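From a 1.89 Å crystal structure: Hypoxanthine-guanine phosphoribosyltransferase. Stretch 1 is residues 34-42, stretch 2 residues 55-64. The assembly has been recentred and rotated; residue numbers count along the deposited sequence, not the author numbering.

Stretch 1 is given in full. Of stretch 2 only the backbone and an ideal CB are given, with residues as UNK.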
ATOM      1  N   TYR A  34      -1.785  22.214  -0.574  1.00 19.77           N
ATOM      2  CA  TYR A  34      -2.399  21.994   0.730  1.00 19.37           C
ATOM      3  C   TYR A  34      -1.631  22.558   1.914  1.00 19.96           C
ATOM      4  O   TYR A  34      -1.799  22.096   3.044  1.00 20.11           O
ATOM      5  CB  TYR A  34      -2.636  20.498   0.942  1.00 18.25           C
ATOM      6  CG  TYR A  34      -3.756  19.948   0.092  1.00 16.78           C
ATOM      7  CD1 TYR A  34      -5.007  19.683   0.646  1.00 15.36           C
ATOM      8  CD2 TYR A  34      -3.576  19.726  -1.272  1.00 16.40           C
ATOM      9  CE1 TYR A  34      -6.050  19.208  -0.135  1.00 13.80           C
ATOM     10  CE2 TYR A  34      -4.614  19.256  -2.065  1.00 15.40           C
ATOM     11  CZ  TYR A  34      -5.848  18.998  -1.489  1.00 14.99           C
ATOM     12  OH  TYR A  34      -6.880  18.534  -2.267  1.00 14.87           O
ATOM     13  N   GLN A  35      -0.791  23.555   1.667  1.00 20.64           N
ATOM     14  CA  GLN A  35      -0.033  24.159   2.754  1.00 23.79           C
ATOM     15  C   GLN A  35      -1.017  24.665   3.808  1.00 23.56           C
ATOM     16  O   GLN A  35      -2.047  25.255   3.474  1.00 23.08           O
ATOM     17  CB  GLN A  35       0.823  25.314   2.228  1.00 26.94           C
ATOM     18  CG  GLN A  35       0.039  26.402   1.512  1.00 33.68           C
ATOM     19  CD  GLN A  35       0.936  27.465   0.903  1.00 38.60           C
ATOM     20  OE1 GLN A  35       1.695  28.133   1.608  1.00 40.55           O
ATOM     21  NE2 GLN A  35       0.853  27.626  -0.415  1.00 40.55           N
ATOM     22  N   GLY A  36      -0.705  24.409   5.075  1.00 24.75           N
ATOM     23  CA  GLY A  36      -1.562  24.850   6.161  1.00 24.35           C
ATOM     24  C   GLY A  36      -2.792  23.984   6.370  1.00 25.12           C
ATOM     25  O   GLY A  36      -3.618  24.272   7.235  1.00 24.06           O
ATOM     26  N   LYS A  37      -2.913  22.920   5.579  1.00 23.80           N
ATOM     27  CA  LYS A  37      -4.055  22.020   5.678  1.00 23.47           C
ATOM     28  C   LYS A  37      -3.603  20.635   6.132  1.00 20.99           C
ATOM     29  O   LYS A  37      -2.411  20.353   6.190  1.00 18.62           O
ATOM     30  CB  LYS A  37      -4.750  21.912   4.318  1.00 26.35           C
ATOM     31  CG  LYS A  37      -4.970  23.250   3.631  1.00 31.99           C
ATOM     32  CD  LYS A  37      -5.937  24.128   4.404  1.00 34.88           C
ATOM     33  CE  LYS A  37      -7.373  23.707   4.155  1.00 37.88           C
ATOM     34  NZ  LYS A  37      -7.744  23.927   2.730  1.00 39.96           N
ATOM     35  N   THR A  38      -4.568  19.783   6.468  1.00 20.91           N
ATOM     36  CA  THR A  38      -4.282  18.418   6.898  1.00 20.06           C
ATOM     37  C   THR A  38      -5.191  17.527   6.063  1.00 18.75           C
ATOM     38  O   THR A  38      -6.294  17.171   6.477  1.00 18.59           O
ATOM     39  CB  THR A  38      -4.591  18.213   8.398  1.00 23.12           C
ATOM     40  OG1 THR A  38      -6.001  18.326   8.622  1.00 29.74           O
ATOM     41  CG2 THR A  38      -3.874  19.255   9.231  1.00 20.93           C
ATOM     42  N   PRO A  39      -4.735  17.160   4.860  1.00 16.56           N
ATOM     43  CA  PRO A  39      -5.542  16.317   3.984  1.00 15.18           C
ATOM     44  C   PRO A  39      -5.754  14.898   4.482  1.00 13.41           C
ATOM     45  O   PRO A  39      -5.022  14.397   5.339  1.00 12.47           O
ATOM     46  CB  PRO A  39      -4.775  16.365   2.668  1.00 15.15           C
ATOM     47  CG  PRO A  39      -3.365  16.441   3.122  1.00 18.80           C
ATOM     48  CD  PRO A  39      -3.424  17.448   4.251  1.00 15.81           C
ATOM     49  N   HIS A  40      -6.786  14.273   3.937  1.00 13.14           N
ATOM     50  CA  HIS A  40      -7.140  12.903   4.253  1.00 14.03           C
ATOM     51  C   HIS A  40      -7.102  12.174   2.918  1.00 13.34           C
ATOM     52  O   HIS A  40      -7.951  12.406   2.058  1.00 15.19           O
ATOM     53  CB  HIS A  40      -8.550  12.848   4.843  1.00 13.76           C
ATOM     54  CG  HIS A  40      -9.006  11.465   5.187  1.00 13.36           C
ATOM     55  ND1 HIS A  40      -8.328  10.657   6.073  1.00 14.54           N
ATOM     56  CD2 HIS A  40     -10.078  10.751   4.769  1.00 14.34           C
ATOM     57  CE1 HIS A  40      -8.962   9.504   6.188  1.00 13.71           C
ATOM     58  NE2 HIS A  40     -10.027   9.536   5.406  1.00 13.43           N
ATOM     59  N   LEU A  41      -6.110  11.309   2.739  1.00 13.21           N
ATOM     60  CA  LEU A  41      -5.975  10.572   1.489  1.00 13.71           C
ATOM     61  C   LEU A  41      -6.649   9.207   1.546  1.00 13.26           C
ATOM     62  O   LEU A  41      -6.386   8.405   2.439  1.00 12.00           O
ATOM     63  CB  LEU A  41      -4.495  10.399   1.125  1.00 15.90           C
ATOM     64  CG  LEU A  41      -3.737  11.645   0.656  1.00 16.70           C
ATOM     65  CD1 LEU A  41      -3.681  12.673   1.772  1.00 17.79           C
ATOM     66  CD2 LEU A  41      -2.331  11.253   0.232  1.00 20.54           C
ATOM     67  N   ILE A  42      -7.529   8.954   0.583  1.00 11.46           N
ATOM     68  CA  ILE A  42      -8.239   7.684   0.524  1.00 11.50           C
ATOM     69  C   ILE A  42      -7.731   6.852  -0.646  1.00 11.91           C
ATOM     70  O   ILE A  42      -7.933   7.203  -1.810  1.00 12.23           O
ATOM     71  CB  ILE A  42      -9.750   7.909   0.358  1.00 11.47           C
ATOM     72  CG1 ILE A  42     -10.274   8.741   1.533  1.00 12.42           C
ATOM     73  CG2 ILE A  42     -10.470   6.564   0.256  1.00 12.04           C
ATOM     74  CD1 ILE A  42     -11.758   9.040   1.463  1.00 16.74           C
ATOM     75  N   UNK A  55       3.453   8.074  -3.119  1.00 10.96           N
ATOM     76  CA  UNK A  55       2.917   9.431  -3.087  1.00 12.01           C
ATOM     77  C   UNK A  55       2.925  10.070  -1.696  1.00 13.80           C
ATOM     78  O   UNK A  55       3.388  11.202  -1.539  1.00 13.20           O
ATOM     79  CB  UNK A  55       1.486   9.421  -3.628  1.00 12.01           C
ATOM     80  N   UNK A  56       2.421   9.364  -0.684  1.00 12.40           N
ATOM     81  CA  UNK A  56       2.380   9.948   0.652  1.00 12.09           C
ATOM     82  C   UNK A  56       3.769  10.281   1.192  1.00 13.42           C
ATOM     83  O   UNK A  56       3.940  11.272   1.903  1.00 13.15           O
ATOM     84  CB  UNK A  56       1.671   8.992   1.613  1.00 12.09           C
ATOM     85  N   UNK A  57       4.763   9.477   0.831  1.00 13.52           N
ATOM     86  CA  UNK A  57       6.125   9.725   1.285  1.00 13.74           C
ATOM     87  C   UNK A  57       6.740  10.940   0.599  1.00 15.18           C
ATOM     88  O   UNK A  57       7.858  11.343   0.927  1.00 13.57           O
ATOM     89  CB  UNK A  57       6.994   8.491   1.036  1.00 13.74           C
ATOM     90  N   UNK A  58       6.002  11.521  -0.347  1.00 14.55           N
ATOM     91  CA  UNK A  58       6.466  12.711  -1.061  1.00 15.94           C
ATOM     92  C   UNK A  58       5.592  13.913  -0.705  1.00 15.01           C
ATOM     93  O   UNK A  58       5.626  14.941  -1.380  1.00 14.98           O
ATOM     94  CB  UNK A  58       6.455  12.472  -2.572  1.00 15.94           C
ATOM     95  N   UNK A  59       4.804  13.779   0.359  1.00 14.15           N
ATOM     96  CA  UNK A  59       3.938  14.862   0.812  1.00 14.20           C
ATOM     97  C   UNK A  59       4.280  15.211   2.261  1.00 15.75           C
ATOM     98  O   UNK A  59       3.736  14.625   3.200  1.00 14.23           O
ATOM     99  CB  UNK A  59       2.464  14.474   0.680  1.00 14.20           C
ATOM    100  N   UNK A  60       5.199  16.166   2.458  1.00 17.35           N
ATOM    101  CA  UNK A  60       5.591  16.569   3.811  1.00 18.24           C
ATOM    102  C   UNK A  60       4.571  17.491   4.475  1.00 20.00           C
ATOM    103  O   UNK A  60       4.804  18.691   4.630  1.00 19.65           O
ATOM    104  CB  UNK A  60       6.953  17.264   3.770  1.00 18.24           C
ATOM    105  N   UNK A  61       3.441  16.905   4.862  1.00 19.48           N
ATOM    106  CA  UNK A  61       2.352  17.609   5.532  1.00 18.99           C
ATOM    107  C   UNK A  61       1.709  16.641   6.515  1.00 18.51           C
ATOM    108  O   UNK A  61       1.844  15.426   6.370  1.00 16.41           O
ATOM    109  CB  UNK A  61       1.327  18.145   4.530  1.00 18.99           C
ATOM    110  N   UNK A  62       1.018  17.163   7.541  1.00 18.47           N
ATOM    111  CA  UNK A  62       0.373  16.252   8.489  1.00 18.08           C
ATOM    112  C   UNK A  62      -0.865  15.762   7.749  1.00 18.31           C
ATOM    113  O   UNK A  62      -1.613  16.564   7.187  1.00 17.83           O
ATOM    114  CB  UNK A  62       0.033  16.922   9.822  1.00 18.08           C
ATOM    115  N   UNK A  63      -1.077  14.455   7.717  1.00 15.62           N
ATOM    116  CA  UNK A  63      -2.226  13.926   7.000  1.00 14.92           C
ATOM    117  C   UNK A  63      -2.657  12.577   7.537  1.00 13.33           C
ATOM    118  O   UNK A  63      -1.890  11.899   8.223  1.00 12.20           O
ATOM    119  CB  UNK A  63      -1.911  13.813   5.507  1.00 14.92           C
ATOM    120  N   UNK A  64      -3.894  12.202   7.227  1.00 13.29           N
ATOM    121  CA  UNK A  64      -4.444  10.922   7.650  1.00 13.59           C
ATOM    122  C   UNK A  64      -4.773  10.124   6.397  1.00 13.48           C
ATOM    123  O   UNK A  64      -4.785  10.668   5.288  1.00 13.40           O
ATOM    124  CB  UNK A  64      -5.679  11.104   8.535  1.00 13.59           C
TER

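Position 55 has helical backbone angles, and its CA-to-CB bond points toward stretch 1, yet no atom of that stretch lies within 5.5 Å of the ideal CB. A long apolar side chain would suit the direction, though little there dictates which. The residue is Leu-55, which still makes no close contact.

At position 56 the backbone angles stay helical, and the bond points sideways, and the ideal CB lies 4.8 Å from Leu-41 CD2. A methyl group that near, with no polar partner, favours a branched or medium apolar residue, such as valine, isoleucine or leucine, that can close the remaining distance. It is Val-56, whose CG1 packs 3.6 Å from Leu-41 CD2.

Positions 57 and 58 are the middle of a type I turn running from 56 to 59, out of reach of stretch 1, which therefore places no demand on them. They are Arg-57 and Ala-58.

Position 59 closes the turn, its N bonding back to the carbonyl at 56, and its CB points toward stretch 1 across a space too wide for a short side chain. With the leucine methyls of Leu-41 ahead, an extended apolar chain suits. Ile-59, with chi1 m and chi2 t, brings CD1 to 3.9 Å from Leu-41 CD2.

Position 60 is out of reach; its phi of -78° is compatible with proline, and Pro-60 it is.

Position 61 points toward stretch 1. Its ideal CB is 4.6 Å from Lys-37 O, 4.8 Å from Pro-39 CD and 5.3 Å from Tyr-34 O, so it looks into the hollow beside the turn from Tyr-34 to Lys-37. Leucine, isoleucine or methionine could fill this; a donor might also find a carbonyl. The residue is Leu-61, whose CD1 lies 3.6 Å from Tyr-34 CB and 4.5 Å from Pro-39 CD.

At position 62 the bond runs sideways, with the ideal CB 4.6 Å from Thr-38 CG2; phi of -77° permits proline, and a modest apolar group would fit. In Pro-62 the ring sets CG 3.7 Å from Thr-38 CG2. Its carbonyl O accepts a CA-H...O contact from Thr-38 CA at 3.3 Å, but finds no conventional partner.

Position 63 is extended, and its ideal CB sits only 3.2 Å from Pro-39 O and 4.3 Å from Leu-41 CD1. The crowding leaves little slack at CB, while Leu-41 invites an apolar end. Leu-63 answers with CB 3.8 Å from Pro-39 CG and CD2 4.1 Å from Leu-41 CD1.

Position 64 forms a parallel bridge with His-40. Its N donates to Pro-39 O at 3.1 Å and its O accepts from Leu-41 N at 2.9 Å, bonds available to any residue but proline at the donor. The ideal CB lies on the same sheet face as the His-40 side chain, 3.6 Å from ND1, so a short polar group such as serine or threonine suits. Thr-64, chi1 p, places OG1 2.6 Å from His-40 ND1, near the ring plane, in a hydrogen bond.

Stretch 2 55-64: LVRAIPLPLT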
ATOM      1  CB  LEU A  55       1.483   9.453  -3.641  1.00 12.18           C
ATOM      2  CG  LEU A  55       0.807  10.830  -3.703  1.00 12.18           C
ATOM      3  CD1 LEU A  55       1.556  11.721  -4.677  1.00 12.52           C
ATOM      4  CD2 LEU A  55      -0.648  10.689  -4.138  1.00 12.33           C
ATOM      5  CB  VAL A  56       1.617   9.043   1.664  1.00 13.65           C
ATOM      6  CG1 VAL A  56       0.181   8.843   1.186  1.00 10.91           C
ATOM      7  CG2 VAL A  56       2.326   7.705   1.845  1.00 13.84           C
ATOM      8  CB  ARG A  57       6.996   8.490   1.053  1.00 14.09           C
ATOM      9  CG  ARG A  57       6.748   7.391   2.080  1.00 14.78           C
ATOM     10  CD  ARG A  57       7.622   6.178   1.833  1.00 12.92           C
ATOM     11  NE  ARG A  57       7.167   5.383   0.694  1.00 12.31           N
ATOM     12  CZ  ARG A  57       7.712   4.222   0.343  1.00 13.77           C
ATOM     13  NH1 ARG A  57       8.729   3.738   1.047  1.00 13.61           N
ATOM     14  NH2 ARG A  57       7.238   3.538  -0.695  1.00 11.75           N
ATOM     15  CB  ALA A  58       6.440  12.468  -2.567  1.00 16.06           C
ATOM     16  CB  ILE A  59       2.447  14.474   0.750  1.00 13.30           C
ATOM     17  CG1 ILE A  59       2.054  14.113  -0.684  1.00 13.86           C
ATOM     18  CG2 ILE A  59       1.588  15.638   1.243  1.00 14.77           C
ATOM     19  CD1 ILE A  59       0.643  13.568  -0.803  1.00 12.53           C
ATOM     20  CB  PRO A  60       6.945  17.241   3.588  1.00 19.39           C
ATOM     21  CG  PRO A  60       6.779  17.868   2.249  1.00 19.85           C
ATOM     22  CD  PRO A  60       6.079  16.788   1.451  1.00 18.12           C
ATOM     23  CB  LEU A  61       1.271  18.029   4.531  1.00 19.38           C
ATOM     24  CG  LEU A  61       1.513  19.155   3.529  1.00 20.71           C
ATOM     25  CD1 LEU A  61       0.313  19.249   2.589  1.00 22.01           C
ATOM     26  CD2 LEU A  61       1.714  20.466   4.271  1.00 20.39           C
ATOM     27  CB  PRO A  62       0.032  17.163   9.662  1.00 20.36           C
ATOM     28  CG  PRO A  62      -0.274  18.467   8.978  1.00 19.76           C
ATOM     29  CD  PRO A  62       0.838  18.568   7.953  1.00 17.68           C
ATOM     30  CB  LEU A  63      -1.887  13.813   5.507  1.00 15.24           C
ATOM     31  CG  LEU A  63      -0.649  12.991   5.114  1.00 17.69           C
ATOM     32  CD1 LEU A  63      -0.975  11.501   5.127  1.00 18.45           C
ATOM     33  CD2 LEU A  63      -0.195  13.404   3.715  1.00 15.74           C
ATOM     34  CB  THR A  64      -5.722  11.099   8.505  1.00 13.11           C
ATOM     35  OG1 THR A  64      -6.694  11.854   7.774  1.00 13.58           O
ATOM     36  CG2 THR A  64      -5.393  11.822   9.803  1.00 14.79           C
TER
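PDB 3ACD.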